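PDB 6GQ4: adhesin from Neisseria gonorrhoeae, which probably serves as a surface adhesin, elicits bactericidal antibodies against gonococci and, as in related lysozyme-inhibitor families, may inhibit lysozyme. Local coordinates for residues 5-10 / 34-39; 27-32 / 79-84; 54-57 / 61-64. All blocks are in the same frame, centred on the assembly; numbering follows the deposited sequence. Where two conformers were deposited one is given.

All three contacts draw on one antiparallel sheet, in which strand 22-29 runs between strands 9-16 and 35-42. Contact 1 is a surface contact across that middle strand, made by a hydroxyl pair and the rim of a tyrosine. Contact 2 is buried: an aromatic T-shaped pair joins the middle strand to the loop whose carbonyls hold sodium. The two touch through backbone bonds, V8 to F29 and T36 to G28. Contact 3 is partly buried and more local, tying a loop to the short strand 61-63, where the two ends of the sheet meet, through one serine hydroxyl and a lysine-phenylalanine packing. It meets contact 1 where Y63 OH bonds T35 OG1.

Contact 1 (5-10 / 34-39); sequences NPTVAK and LTTYAS
On the antiparallel sheet of this barrel-like fold, T7 reaches across strand 22-29 to meet T36 and Y37 of strand 35-42; a classic beta bulge at V8 and A9, facing F29, follows it directly. The polar part of the contact is a pair of hydroxyls: T7 OG1 lies 2.7 Å from T36 OG1, a hydrogen bond whose direction is left open by the heavy atoms. T36 OG1 gets there because it sits between its own backbone N and carbonyl carbon (chi1 54°). T7 holds its methyl CG2 anti to the backbone N, which sends OG1 to T36 OG1 and leaves CG2 4.0 Å from Y37 CE2. T7 OG1 also comes up to the edge of the Y37 ring, near its plane, 3.8 Å from Y37 CE2. The turn that carries T7 is shaped by N5, whose OD1 accepts from T7 N at 3.2 Å in an Asx turn; the donor stands above the carbonyl plane. The Y37 ring lies with one face over the backbone of G28 in the intervening strand, its CE2 3.6 Å from G28 CA, and its side chain also touches Q48 of strand 45-50. At the far end of the ring the extended chain of K10, which also packs on T26, passes obliquely, K10 CD being 3.6 Å from Y37 OH.

Contact 2 (27-32 / 79-84); sequences YGFNKQ and KSYRKQ. With NA (sodium ion), chain B.
F29, near the end of strand 22-29, drives the edge of its ring into the face of Y81 from the sodium-binding loop between strands 70-73 and 86-89. The pair is T-shaped: the centroids are 5.0 Å apart, the planes stand at 71°, and F29 CZ comes within 3.6 Å of Y81 CG. CZ lands toward the rim of the Y81 ring, not over its middle. Y81 takes up this pose with CG between its backbone N and carbonyl carbon (chi1 78°). Y27, two residues before F29, adds a looser oblique contact, its CD2 4.3 Å from Y81 CD2. M76 touches both tyrosines, and K11 of strand 9-16 touches F29 and Y81.

The polar bonds lie around this aromatic centre. The chain of R82 folds over the opposite face of the Y81 ring, and its NH1 donates to Y81 OH at 2.8 Å and 154°, with the oxygen close to the guanidinium plane. R82 NH1 also bonds T12 O, so the phenol is tied to strand 9-16. Y27 OH bonds Y15 OH.

The metal is held by main-chain oxygens of the loop: Y81 O lies 2.4 Å and Q84 O 2.6 Å from the sodium ion, and Y15 OH completes the protein ligands. Within the loop, K83 N bonds S80 O at 3.0 Å.

The chemistry divides the work: ring packing and the R82 bond together probably hold Y81, whose carbonyl is a ligand, while Y27 probably helps position the Y15 hydroxyl. Neutral oxygens alone serve as protein ligands, consistent with a singly charged ion such as sodium.

Contact 3 (54-57 / 61-64); sequences DKSD and TFYG
S56 fastens the loop 54-57 to strand 61-63: its OG accepts from F62 N at 2.9 Å with an almost straight N-H...O angle of 175°. The same hydroxyl bonds N52 O, so one side-chain oxygen links two backbones. Turning OG anti to its own carbonyl carbon (chi1 -61°) brings it to F62 N, with T61 CG2 3.8 Å away from OG. This is the tight part of the contact. Next to it the CD2 side of the F62 ring packs against K55: K55 CB lies 3.6 Å from F62 CD2, and K55 CE touches F62 CB at 4.0 Å. The two side chains cross at about a right angle, while S56 N sits at the ring edge near its plane. The lysine bends along its length, carrying NZ past the ring into a salt bridge with E66.

The other end is looser and hydrated. D57 does not touch the strand directly; a water donates to D57 O and to T61 OG1, each at 2.8 Å, and T61 OG1 is itself bonded to G74 O. D57 OD1 turns to M59 N and D60 N, closing the short turn between the segments.

No helix is involved. Strand 61-63, outermost in the eight-strand order, pairs through T61 and Y63 with strand 70-73; backbone bonds F62-N52 and G64-P50 bring it to the end of strand 45-50, consistent with a closed, barrel-like fold.

Contact 1 (5-10 / 34-39)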
loop_
_atom_site.group_PDB
_atom_site.type_symbol
_atom_site.label_atom_id
_atom_site.label_comp_id
_atom_site.label_asym_id
_atom_site.label_seq_id
_atom_site.Cartn_x
_atom_site.Cartn_y
_atom_site.Cartn_z
ATOM N N ASN A 5 -19.640 -7.677 0.731
ATOM C CA ASN A 5 -18.246 -7.195 0.399
ATOM C C ASN A 5 -18.212 -5.667 0.498
ATOM O O ASN A 5 -18.845 -4.931 -0.260
ATOM C CB ASN A 5 -17.737 -7.715 -0.958
ATOM C CG ASN A 5 -16.260 -7.449 -1.206
ATOM O OD1 ASN A 5 -15.505 -7.090 -0.263
ATOM N ND2 ASN A 5 -15.855 -7.622 -2.473
ATOM N N PRO A 6 -17.439 -5.096 1.434
ATOM C CA PRO A 6 -17.393 -3.643 1.503
ATOM C C PRO A 6 -16.521 -3.121 0.350
ATOM O O PRO A 6 -16.693 -1.962 0.056
ATOM C CB PRO A 6 -16.908 -3.321 2.926
ATOM C CG PRO A 6 -16.238 -4.599 3.406
ATOM C CD PRO A 6 -16.707 -5.750 2.526
ATOM N N THR A 7 -15.587 -3.928 -0.271
ATOM C CA THR A 7 -14.823 -3.397 -1.415
ATOM C C THR A 7 -15.745 -3.249 -2.639
ATOM O O THR A 7 -16.415 -4.198 -3.024
ATOM C CB THR A 7 -13.580 -4.228 -1.776
ATOM O OG1 THR A 7 -12.754 -4.284 -0.608
ATOM C CG2 THR A 7 -12.891 -3.631 -2.988
ATOM N N VAL A 8 -15.792 -2.050 -3.220
ATOM C CA VAL A 8 -16.636 -1.797 -4.393
ATOM C C VAL A 8 -15.815 -1.296 -5.585
ATOM O O VAL A 8 -16.349 -1.260 -6.712
ATOM C CB VAL A 8 -17.752 -0.804 -4.060
ATOM C CG1 VAL A 8 -18.621 -1.322 -2.925
ATOM C CG2 VAL A 8 -17.217 0.593 -3.749
ATOM N N ALA A 9 -14.540 -0.969 -5.397
ATOM C CA ALA A 9 -13.677 -0.483 -6.420
ATOM C C ALA A 9 -12.235 -0.786 -6.055
ATOM O O ALA A 9 -11.946 -1.007 -4.889
ATOM C CB ALA A 9 -13.852 0.990 -6.613
ATOM N N LYS A 10 -11.382 -0.897 -7.068
ATOM C CA LYS A 10 -10.001 -1.047 -6.866
ATOM C C LYS A 10 -9.218 -0.190 -7.867
ATOM O O LYS A 10 -9.652 0.129 -8.948
ATOM C CB LYS A 10 -9.569 -2.519 -6.791
ATOM C CG LYS A 10 -9.632 -3.266 -8.074
ATOM C CD LYS A 10 -9.479 -4.744 -7.853
ATOM C CE LYS A 10 -9.944 -5.557 -9.023
ATOM N NZ LYS A 10 -9.308 -6.892 -8.963
ATOM N N LEU A 34 -12.852 5.038 1.544
ATOM C CA LEU A 34 -11.704 4.572 2.380
ATOM C C LEU A 34 -11.160 3.294 1.775
ATOM O O LEU A 34 -11.808 2.597 0.983
ATOM C CB LEU A 34 -12.101 4.380 3.853
ATOM C CG LEU A 34 -12.366 5.639 4.714
ATOM C CD1 LEU A 34 -11.321 6.745 4.588
ATOM C CD2 LEU A 34 -13.711 6.235 4.492
ATOM N N THR A 35 -9.930 2.940 2.202
ATOM C CA THR A 35 -9.359 1.737 1.644
ATOM C C THR A 35 -9.636 0.490 2.488
ATOM O O THR A 35 -9.910 0.573 3.691
ATOM C CB THR A 35 -7.852 1.843 1.432
ATOM O OG1 THR A 35 -7.163 1.976 2.712
ATOM C CG2 THR A 35 -7.506 3.004 0.530
ATOM N N THR A 36 -9.644 -0.673 1.823
ATOM C CA THR A 36 -9.952 -1.903 2.465
ATOM C C THR A 36 -8.757 -2.879 2.486
ATOM O O THR A 36 -8.686 -3.775 3.354
ATOM C CB THR A 36 -11.139 -2.605 1.781
ATOM O OG1 THR A 36 -10.803 -2.717 0.410
ATOM C CG2 THR A 36 -12.393 -1.801 1.951
ATOM N N TYR A 37 -7.848 -2.711 1.542
ATOM C CA TYR A 37 -6.691 -3.631 1.426
ATOM C C TYR A 37 -5.695 -3.009 0.490
ATOM O O TYR A 37 -6.030 -2.111 -0.269
ATOM C CB TYR A 37 -7.103 -5.025 0.987
ATOM C CG TYR A 37 -7.611 -5.101 -0.436
ATOM C CD1 TYR A 37 -6.699 -5.126 -1.493
ATOM C CD2 TYR A 37 -8.971 -5.246 -0.720
ATOM C CE1 TYR A 37 -7.129 -5.261 -2.807
ATOM C CE2 TYR A 37 -9.410 -5.337 -2.046
ATOM C CZ TYR A 37 -8.486 -5.348 -3.083
ATOM O OH TYR A 37 -8.870 -5.447 -4.415
ATOM N N ALA A 38 -4.461 -3.536 0.592
ATOM C CA ALA A 38 -3.374 -3.311 -0.408
ATOM C C ALA A 38 -2.914 -4.668 -0.902
ATOM O O ALA A 38 -2.823 -5.606 -0.101
ATOM C CB ALA A 38 -2.244 -2.500 0.158
ATOM N N SER A 39 -2.658 -4.754 -2.218
ATOM C CA SER A 39 -2.216 -6.014 -2.807
ATOM C C SER A 39 -1.060 -5.716 -3.759
ATOM O O SER A 39 -1.103 -4.777 -4.545
ATOM C CB SER A 39 -3.382 -6.692 -3.561
ATOM O OG SER A 39 -2.939 -7.864 -4.202
#

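Contact 2 (27-32 / 79-84)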
loop_
_atom_site.group_PDB
_atom_site.type_symbol
_atom_site.label_atom_id
_atom_site.label_comp_id
_atom_site.label_asym_id
_atom_site.label_seq_id
_atom_site.Cartn_x
_atom_site.Cartn_y
_atom_site.Cartn_z
ATOM N N TYR A 27 -5.176 -1.042 -4.480
ATOM C CA TYR A 27 -5.922 -0.738 -3.284
ATOM C C TYR A 27 -7.413 -0.966 -3.521
ATOM O O TYR A 27 -7.889 -0.573 -4.566
ATOM C CB TYR A 27 -5.697 0.707 -2.870
ATOM C CG TYR A 27 -4.253 1.011 -2.544
ATOM C CD1 TYR A 27 -3.723 0.759 -1.286
ATOM C CD2 TYR A 27 -3.437 1.627 -3.470
ATOM C CE1 TYR A 27 -2.399 1.055 -1.027
ATOM C CE2 TYR A 27 -2.092 1.900 -3.242
ATOM C CZ TYR A 27 -1.591 1.646 -1.983
ATOM O OH TYR A 27 -0.275 1.904 -1.696
ATOM N N GLY A 28 -8.035 -1.672 -2.595
ATOM C CA GLY A 28 -9.491 -1.758 -2.539
ATOM C C GLY A 28 -10.071 -0.561 -1.781
ATOM O O GLY A 28 -9.471 0.001 -0.862
ATOM N N PHE A 29 -11.267 -0.158 -2.251
ATOM C CA PHE A 29 -11.953 1.000 -1.703
ATOM C C PHE A 29 -13.390 0.618 -1.403
ATOM O O PHE A 29 -13.991 -0.172 -2.114
ATOM C CB PHE A 29 -11.995 2.211 -2.634
ATOM C CG PHE A 29 -10.651 2.840 -2.860
ATOM C CD1 PHE A 29 -9.817 2.291 -3.808
ATOM C CD2 PHE A 29 -10.245 3.960 -2.139
ATOM C CE1 PHE A 29 -8.559 2.822 -4.012
ATOM C CE2 PHE A 29 -8.977 4.489 -2.336
ATOM C CZ PHE A 29 -8.158 3.929 -3.317
ATOM N N ASN A 30 -13.905 1.220 -0.334
ATOM C CA ASN A 30 -15.292 1.042 0.020
ATOM C C ASN A 30 -16.066 2.233 -0.567
ATOM O O ASN A 30 -15.508 3.181 -1.184
ATOM C CB ASN A 30 -15.492 0.787 1.519
ATOM C CG ASN A 30 -15.124 1.968 2.384
ATOM O OD1 ASN A 30 -15.109 3.124 1.925
ATOM N ND2 ASN A 30 -14.814 1.663 3.639
ATOM N N LYS A 31 -17.391 2.187 -0.343
ATOM C CA LYS A 31 -18.291 3.204 -0.887
ATOM C C LYS A 31 -17.966 4.601 -0.355
ATOM O O LYS A 31 -18.277 5.608 -1.055
ATOM C CB LYS A 31 -19.753 2.784 -0.664
ATOM C CG LYS A 31 -20.768 3.831 -1.093
ATOM C CD LYS A 31 -22.184 3.400 -0.854
ATOM C CE LYS A 31 -23.119 4.502 -1.238
ATOM N NZ LYS A 31 -23.362 4.450 -2.695
ATOM N N GLN A 32 -17.362 4.702 0.846
ATOM C CA GLN A 32 -17.047 5.980 1.426
ATOM C C GLN A 32 -15.735 6.559 0.915
ATOM O O GLN A 32 -15.367 7.659 1.317
ATOM C CB GLN A 32 -17.125 5.845 2.931
ATOM C CG GLN A 32 -18.562 5.556 3.434
ATOM C CD GLN A 32 -19.055 4.109 3.268
ATOM O OE1 GLN A 32 -18.248 3.160 3.533
ATOM N NE2 GLN A 32 -20.347 3.907 2.837
ATOM N N LYS A 79 -9.206 10.529 -2.369
ATOM C CA LYS A 79 -8.558 11.809 -2.676
ATOM C C LYS A 79 -7.027 11.661 -2.671
ATOM O O LYS A 79 -6.348 12.091 -3.597
ATOM C CB LYS A 79 -9.010 12.878 -1.671
ATOM C CG LYS A 79 -10.466 13.301 -1.791
ATOM C CD LYS A 79 -10.849 14.480 -0.916
ATOM C CE LYS A 79 -10.720 14.185 0.563
ATOM N NZ LYS A 79 -11.611 13.079 0.985
ATOM N N SER A 80 -6.497 11.021 -1.621
ATOM C CA SER A 80 -5.099 11.128 -1.224
ATOM C C SER A 80 -4.198 10.040 -1.825
ATOM O O SER A 80 -2.977 10.235 -1.824
ATOM C CB SER A 80 -4.937 11.098 0.294
ATOM O OG SER A 80 -5.031 9.757 0.781
ATOM N N TYR A 81 -4.789 8.914 -2.251
ATOM C CA TYR A 81 -4.057 7.671 -2.313
ATOM C C TYR A 81 -2.940 7.752 -3.355
ATOM O O TYR A 81 -1.910 7.024 -3.213
ATOM C CB TYR A 81 -4.960 6.457 -2.488
ATOM C CG TYR A 81 -5.443 6.298 -3.888
ATOM C CD1 TYR A 81 -6.402 7.174 -4.397
ATOM C CD2 TYR A 81 -4.827 5.426 -4.774
ATOM C CE1 TYR A 81 -6.828 7.056 -5.713
ATOM C CE2 TYR A 81 -5.270 5.297 -6.070
ATOM C CZ TYR A 81 -6.226 6.157 -6.558
ATOM O OH TYR A 81 -6.610 6.062 -7.867
ATOM N N ARG A 82 -3.103 8.553 -4.424
ATOM C CA ARG A 82 -2.067 8.519 -5.469
ATOM C C ARG A 82 -0.908 9.481 -5.195
ATOM O O ARG A 82 0.070 9.503 -5.960
ATOM C CB ARG A 82 -2.610 8.860 -6.856
ATOM C CG ARG A 82 -3.920 8.188 -7.244
ATOM C CD ARG A 82 -4.249 8.330 -8.740
ATOM N NE ARG A 82 -3.316 7.594 -9.574
ATOM C CZ ARG A 82 -3.344 6.278 -9.833
ATOM N NH1 ARG A 82 -4.412 5.502 -9.590
ATOM N NH2 ARG A 82 -2.272 5.767 -10.400
ATOM N N LYS A 83 -0.966 10.216 -4.089
ATOM C CA LYS A 83 0.092 11.128 -3.723
ATOM C C LYS A 83 0.940 10.580 -2.579
ATOM O O LYS A 83 1.980 11.163 -2.295
ATOM C CB LYS A 83 -0.518 12.460 -3.297
ATOM C CG LYS A 83 -1.129 13.267 -4.426
ATOM C CD LYS A 83 -1.522 14.683 -4.011
ATOM C CE LYS A 83 -2.686 14.742 -3.039
ATOM N NZ LYS A 83 -3.967 14.463 -3.723
ATOM N N GLN A 84 0.512 9.515 -1.896
ATOM C CA GLN A 84 1.207 9.121 -0.646
ATOM C C GLN A 84 2.412 8.233 -0.983
ATOM O O GLN A 84 2.327 7.249 -1.733
ATOM C CB GLN A 84 0.266 8.433 0.344
ATOM C CG GLN A 84 -0.882 9.314 0.841
ATOM C CD GLN A 84 -0.452 10.360 1.841
ATOM O OE1 GLN A 84 0.626 10.945 1.734
ATOM N NE2 GLN A 84 -1.296 10.603 2.835
HETATM NA NA NA B . 0.379 6.205 -3.100
HETATM O O HOH W 1 0.187 5.447 -1.656
#

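Contact 3 (54-57 / 61-64)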
loop_
_atom_site.group_PDB
_atom_site.type_symbol
_atom_site.label_atom_id
_atom_site.label_comp_id
_atom_site.label_asym_id
_atom_site.label_seq_id
_atom_site.Cartn_x
_atom_site.Cartn_y
_atom_site.Cartn_z
ATOM N N ASP A 54 -6.150 -2.145 13.834
ATOM C CA ASP A 54 -5.457 -2.077 15.148
ATOM C C ASP A 54 -4.323 -1.037 15.149
ATOM O O ASP A 54 -4.099 -0.363 16.174
ATOM C CB ASP A 54 -4.963 -3.456 15.562
ATOM C CG ASP A 54 -6.083 -4.480 15.666
ATOM O OD1 ASP A 54 -7.204 -4.089 16.069
ATOM O OD2 ASP A 54 -5.801 -5.688 15.451
ATOM N N LYS A 55 -3.662 -0.857 14.018
ATOM C CA LYS A 55 -2.528 0.011 13.897
ATOM C C LYS A 55 -2.822 1.356 13.242
ATOM O O LYS A 55 -2.154 2.335 13.574
ATOM C CB LYS A 55 -1.444 -0.722 13.107
ATOM C CG LYS A 55 -0.848 -1.868 13.887
ATOM C CD LYS A 55 0.587 -2.151 13.578
ATOM C CE LYS A 55 0.706 -2.720 12.205
ATOM N NZ LYS A 55 1.656 -3.853 12.154
ATOM N N SER A 56 -3.732 1.384 12.246
ATOM C CA SER A 56 -4.017 2.572 11.477
ATOM C C SER A 56 -4.676 3.629 12.371
ATOM O O SER A 56 -5.502 3.245 13.242
ATOM C CB SER A 56 -4.890 2.236 10.281
ATOM O OG SER A 56 -4.221 1.314 9.404
ATOM N N ASP A 57 -4.313 4.900 12.170
ATOM C CA ASP A 57 -4.954 6.000 12.861
ATOM C C ASP A 57 -5.203 7.115 11.850
ATOM O O ASP A 57 -5.327 6.885 10.634
ATOM C CB ASP A 57 -4.179 6.414 14.097
ATOM C CG ASP A 57 -2.777 6.941 13.874
ATOM O OD1 ASP A 57 -2.440 7.345 12.758
ATOM O OD2 ASP A 57 -2.042 6.949 14.867
ATOM N N THR A 61 -1.532 4.906 7.896
ATOM C CA THR A 61 -2.279 3.723 7.520
ATOM C C THR A 61 -1.316 2.532 7.371
ATOM O O THR A 61 -0.276 2.704 6.743
ATOM C CB THR A 61 -3.034 3.927 6.203
ATOM O OG1 THR A 61 -3.758 5.168 6.279
ATOM C CG2 THR A 61 -3.970 2.769 5.942
ATOM N N PHE A 62 -1.715 1.370 7.870
ATOM C CA PHE A 62 -0.984 0.149 7.789
ATOM C C PHE A 62 -1.863 -0.949 7.240
ATOM O O PHE A 62 -3.049 -1.083 7.607
ATOM C CB PHE A 62 -0.520 -0.346 9.178
ATOM C CG PHE A 62 0.368 0.647 9.865
ATOM C CD1 PHE A 62 1.727 0.627 9.676
ATOM C CD2 PHE A 62 -0.153 1.641 10.668
ATOM C CE1 PHE A 62 2.549 1.563 10.287
ATOM C CE2 PHE A 62 0.671 2.561 11.307
ATOM C CZ PHE A 62 2.015 2.548 11.067
ATOM N N TYR A 63 -1.278 -1.723 6.327
ATOM C CA TYR A 63 -1.912 -2.886 5.738
ATOM C C TYR A 63 -1.112 -4.126 6.106
ATOM O O TYR A 63 0.091 -4.050 5.941
ATOM C CB TYR A 63 -2.019 -2.747 4.207
ATOM C CG TYR A 63 -2.729 -1.487 3.728
ATOM C CD1 TYR A 63 -2.041 -0.306 3.572
ATOM C CD2 TYR A 63 -4.090 -1.479 3.459
ATOM C CE1 TYR A 63 -2.610 0.868 3.149
ATOM C CE2 TYR A 63 -4.664 -0.318 3.011
ATOM C CZ TYR A 63 -3.955 0.854 2.820
ATOM O OH TYR A 63 -4.503 2.094 2.471
ATOM N N GLY A 64 -1.802 -5.212 6.437
ATOM C CA GLY A 64 -1.173 -6.503 6.705
ATOM C C GLY A 64 -1.248 -6.864 8.174
ATOM O O GLY A 64 -1.466 -6.019 9.051
HETATM O O HOH W 2 -5.647 5.339 8.378
#